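Local coordinates for pyruvate kinase (Cryptosporidium parvum, PDB 4DRS) that catalyses the last step of glycolysis, moving the phosphoryl group of phosphoenolpyruvate to ADP to give pyruvate and ATP, at the interface of chains A and B and the interface of chains A and C. Residues are numbered along the deposited sequence; one frame, centred on the assembly and turned at random. Chains: chain A/B/C, Pyruvate kinase.

Contact 1: the interface of chains A and B. Residues chain A 419, 520-522; chain B 408, 411-412, 518.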
loop_
_atom_site.group_PDB
_atom_site.type_symbol
_atom_site.label_atom_id
_atom_site.label_comp_id
_atom_site.label_asym_id
_atom_site.label_seq_id
_atom_site.Cartn_x
_atom_site.Cartn_y
_atom_site.Cartn_z
ATOM N N SER A 419 2.737 -18.069 -8.871
ATOM C CA SER A 419 2.684 -19.455 -8.399
ATOM C C SER A 419 3.965 -19.894 -7.703
ATOM O O SER A 419 3.913 -20.532 -6.651
ATOM C CB SER A 419 2.384 -20.416 -9.551
ATOM O OG SER A 419 1.013 -20.770 -9.558
ATOM N N MET A 520 0.332 -23.805 -17.816
ATOM C CA MET A 520 1.160 -23.747 -16.614
ATOM C C MET A 520 0.801 -24.889 -15.663
ATOM O O MET A 520 -0.377 -25.155 -15.425
ATOM C CB MET A 520 0.960 -22.404 -15.909
ATOM C CG MET A 520 2.004 -22.084 -14.856
ATOM S SD MET A 520 1.320 -21.218 -13.430
ATOM C CE MET A 520 0.727 -22.594 -12.456
ATOM N N LYS A 521 1.816 -25.566 -15.135
ATOM C CA LYS A 521 1.607 -26.558 -14.079
ATOM C C LYS A 521 2.665 -26.477 -12.984
ATOM O O LYS A 521 3.744 -25.914 -13.187
ATOM C CB LYS A 521 1.494 -27.990 -14.636
ATOM C CG LYS A 521 2.708 -28.504 -15.397
ATOM C CD LYS A 521 2.703 -30.026 -15.499
ATOM C CE LYS A 521 1.726 -30.546 -16.545
ATOM N NZ LYS A 521 2.158 -30.238 -17.942
ATOM N N ILE A 522 2.341 -27.024 -11.819
ATOM C CA ILE A 522 3.295 -27.100 -10.721
ATOM C C ILE A 522 3.644 -28.559 -10.461
ATOM O O ILE A 522 2.772 -29.364 -10.137
ATOM C CB ILE A 522 2.760 -26.435 -9.433
ATOM C CG1 ILE A 522 2.173 -25.054 -9.751
ATOM C CG2 ILE A 522 3.865 -26.344 -8.385
ATOM C CD1 ILE A 522 1.690 -24.278 -8.544
ATOM N N VAL B 408 -0.324 -26.885 -3.512
ATOM C CA VAL B 408 -0.394 -26.755 -4.980
ATOM C C VAL B 408 -1.749 -26.265 -5.527
ATOM O O VAL B 408 -1.785 -25.268 -6.252
ATOM C CB VAL B 408 0.098 -28.035 -5.713
ATOM C CG1 VAL B 408 -0.326 -28.044 -7.175
ATOM C CG2 VAL B 408 1.607 -28.145 -5.622
ATOM N N ALA B 411 -2.454 -22.528 -4.885
ATOM C CA ALA B 411 -1.640 -21.721 -5.791
ATOM C C ALA B 411 -2.244 -21.669 -7.196
ATOM O O ALA B 411 -2.290 -20.604 -7.814
ATOM C CB ALA B 411 -0.221 -22.253 -5.849
ATOM N N ILE B 412 -2.704 -22.819 -7.688
ATOM C CA ILE B 412 -3.364 -22.900 -8.994
ATOM C C ILE B 412 -4.616 -22.022 -9.034
ATOM O O ILE B 412 -4.859 -21.333 -10.023
ATOM C CB ILE B 412 -3.705 -24.362 -9.381
ATOM C CG1 ILE B 412 -2.426 -25.194 -9.561
ATOM C CG2 ILE B 412 -4.537 -24.424 -10.655
ATOM C CD1 ILE B 412 -1.529 -24.748 -10.700
ATOM N N ASN B 518 -3.759 -29.024 -10.281
ATOM C CA ASN B 518 -2.288 -28.868 -10.493
ATOM C C ASN B 518 -1.902 -28.177 -11.812
ATOM O O ASN B 518 -0.723 -27.878 -12.038
ATOM C CB ASN B 518 -1.593 -30.232 -10.402
ATOM C CG ASN B 518 -1.737 -31.047 -11.676
ATOM O OD1 ASN B 518 -2.845 -31.245 -12.180
ATOM N ND2 ASN B 518 -0.612 -31.517 -12.208
#
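Strand 519-524 of the C-terminal alpha/beta domain carries A:Ile522 onto helix 408-422 and B:Asn518 of the neighbouring subunit, in part of the two-fold interface between these domains. The backbone N of A:Ile522 donates a hydrogen bond to the main-chain O of B:Asn518 at 3.2 Å, with 161° at the hydrogen and the donor almost in line with the carbonyl. The same oxygen lies 3.4 Å from CA of A:Lys521, so the peptide leading into A:Ile522 faces B:Asn518 while the lysine side chain runs off away from the helix.

Both branches of A:Ile522 are used. CG1 stands beside the backbone N, opposite the carbonyl carbon (chi1 -48°), and the extended continuation puts CD1 against the helix, 3.9 Å from CB of B:Ala411. The other branch, CG2, passes CG2 of B:Val408 at 4.0 Å, the two side chains pointing in opposite directions. B:Ile412, one residue on from B:Ala411, adds to this apolar surface: its CD1 tip reaches 3.8 Å from CG1 of A:Ile522 and also touches the methyl CE of A:Met520 at 3.6 Å. A:Met520 bends at both chi2 and chi3, and the last bend, 85°, turns CE toward this isoleucine tip. The patch thus combines a backbone hydrogen bond with interdigitated aliphatic groups.

Exchanging the chains gives the twin contact. In the fold, A:Met520, A:Lys521 and A:Ile522 belong to the last strand of the subunit, and B:Val408, B:Ala411 and B:Ile412 occupy the first turns of helix 408-422, whose counterpart in chain A contributes A:Ser419 at the margin.

Contact 2: the interface of chains A and C. Residues chain A 25-26, 29; chain C 280, 312-313, 316.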
loop_
_atom_site.group_PDB
_atom_site.type_symbol
_atom_site.label_atom_id
_atom_site.label_comp_id
_atom_site.label_asym_id
_atom_site.label_seq_id
_atom_site.Cartn_x
_atom_site.Cartn_y
_atom_site.Cartn_z
ATOM N N THR A 25 18.607 -5.534 2.559
ATOM C CA THR A 25 20.035 -5.214 2.615
ATOM C C THR A 25 20.639 -5.533 3.982
ATOM O O THR A 25 21.813 -5.901 4.077
ATOM C CB THR A 25 20.307 -3.728 2.292
ATOM O OG1 THR A 25 19.689 -2.898 3.283
ATOM C CG2 THR A 25 19.778 -3.357 0.907
ATOM N N CYS A 26 19.839 -5.389 5.036
ATOM C CA CYS A 26 20.319 -5.639 6.392
ATOM C C CYS A 26 20.392 -7.117 6.767
ATOM O O CYS A 26 21.255 -7.518 7.553
ATOM C CB CYS A 26 19.528 -4.828 7.419
ATOM S SG CYS A 26 20.104 -3.114 7.520
ATOM N N MET A 29 23.670 -8.252 5.744
ATOM C CA MET A 29 24.744 -7.825 6.646
ATOM C C MET A 29 24.920 -8.782 7.825
ATOM O O MET A 29 26.038 -8.989 8.302
ATOM C CB MET A 29 24.508 -6.393 7.149
ATOM C CG MET A 29 25.768 -5.713 7.675
ATOM S SD MET A 29 25.540 -4.042 8.317
ATOM C CE MET A 29 24.940 -4.374 9.972
ATOM N N PHE C 280 27.511 -3.070 15.239
ATOM C CA PHE C 280 27.003 -1.803 14.712
ATOM C C PHE C 280 25.846 -1.195 15.499
ATOM O O PHE C 280 25.861 0.002 15.775
ATOM C CB PHE C 280 26.619 -1.898 13.227
ATOM C CG PHE C 280 26.058 -0.615 12.681
ATOM C CD1 PHE C 280 26.906 0.401 12.239
ATOM C CD2 PHE C 280 24.683 -0.394 12.655
ATOM C CE1 PHE C 280 26.390 1.595 11.758
ATOM C CE2 PHE C 280 24.165 0.803 12.183
ATOM C CZ PHE C 280 25.020 1.796 11.732
ATOM N N CYS C 312 23.068 -1.151 4.406
ATOM C CA CYS C 312 22.390 -1.497 5.645
ATOM C C CYS C 312 22.654 -0.471 6.745
ATOM O O CYS C 312 21.727 -0.031 7.431
ATOM C CB CYS C 312 22.800 -2.884 6.117
ATOM S SG CYS C 312 22.129 -3.289 7.742
ATOM N N MET C 313 23.919 -0.098 6.908
ATOM C CA MET C 313 24.295 0.870 7.927
ATOM C C MET C 313 23.610 2.219 7.714
ATOM O O MET C 313 23.171 2.842 8.682
ATOM C CB MET C 313 25.817 1.017 8.017
ATOM C CG MET C 313 26.499 -0.189 8.645
ATOM S SD MET C 313 28.279 0.011 8.828
ATOM C CE MET C 313 28.880 -0.363 7.182
ATOM N N LYS C 316 19.781 1.860 8.692
ATOM C CA LYS C 316 19.630 1.830 10.149
ATOM C C LYS C 316 19.793 3.210 10.780
ATOM O O LYS C 316 19.051 3.562 11.697
ATOM C CB LYS C 316 20.598 0.830 10.790
ATOM C CG LYS C 316 20.181 -0.619 10.614
ATOM C CD LYS C 316 21.144 -1.560 11.319
ATOM C CE LYS C 316 20.585 -2.970 11.376
ATOM N NZ LYS C 316 21.445 -3.848 12.217
#
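A:Cys26, on the short N-terminal helix 24-31, is joined by an interchain disulfide to C:Cys312 on helix 306-320 of the barrel domain. The SG atoms of A:Cys26 and C:Cys312 lie 2.0 Å apart, and the bridge is right-handed, with a CB-SG-SG-CB torsion of about 104°. On the chain C side SG points opposite the backbone N (chi1 174°), which carries the sulfur outward from its helix to the partner.

One turn further along the short helix, A:Met29 caps the chain C end of the bridge. Its CB sits 4.0 Å from CB of C:Cys312, and CG continues the chain outward, extended through chi2. SD then comes to 3.5 Å from SG of C:Cys312, nearly in line with the S-S bond, and it also meets CG of C:Met313 at 4.0 Å. A bend at chi3, 82°, swings the terminal methyl CE back to 3.7 Å from SG of C:Cys312 and toward the side-chain amine NZ of C:Lys316, with the two tips facing each other. The lysine reaches this place in an extended form, and its CE passes 3.9 Å from SG of A:Cys26, so its aliphatic stem covers the bridge from the side, across the bond, while the methionine stands at its end.

Behind this layer, C:Met313 rests its CG on one face of the C:Phe280 ring, 3.6 Å above the plane and toward the rim, which backs the methionine that receives A:Met29. The bridge, repeated by the two-fold axis, covalently fastens the N-terminal helix of each subunit to the barrel domain of the other, so that the A-C pair is held by more than packing, and the sulfur-rich surroundings may partly shield the disulfide.

The C-alpha centres of contacts 1 and 2 are about 36 Å apart, and the two share no residue or secondary-structure element. Chain A takes part in both, using the end of its chain in contact 1 and the beginning of its modelled chain in contact 2, so one subunit bridges two different neighbours. Contact 1 joins C-terminal domains without a covalent bond among its residues, whereas contact 2 is cross-linked. With each repeated by two-fold symmetry, they build the four-subunit assembly expected of pyruvate kinase; movement between subunits would plausibly be less restrained at contact 1 than at contact 2.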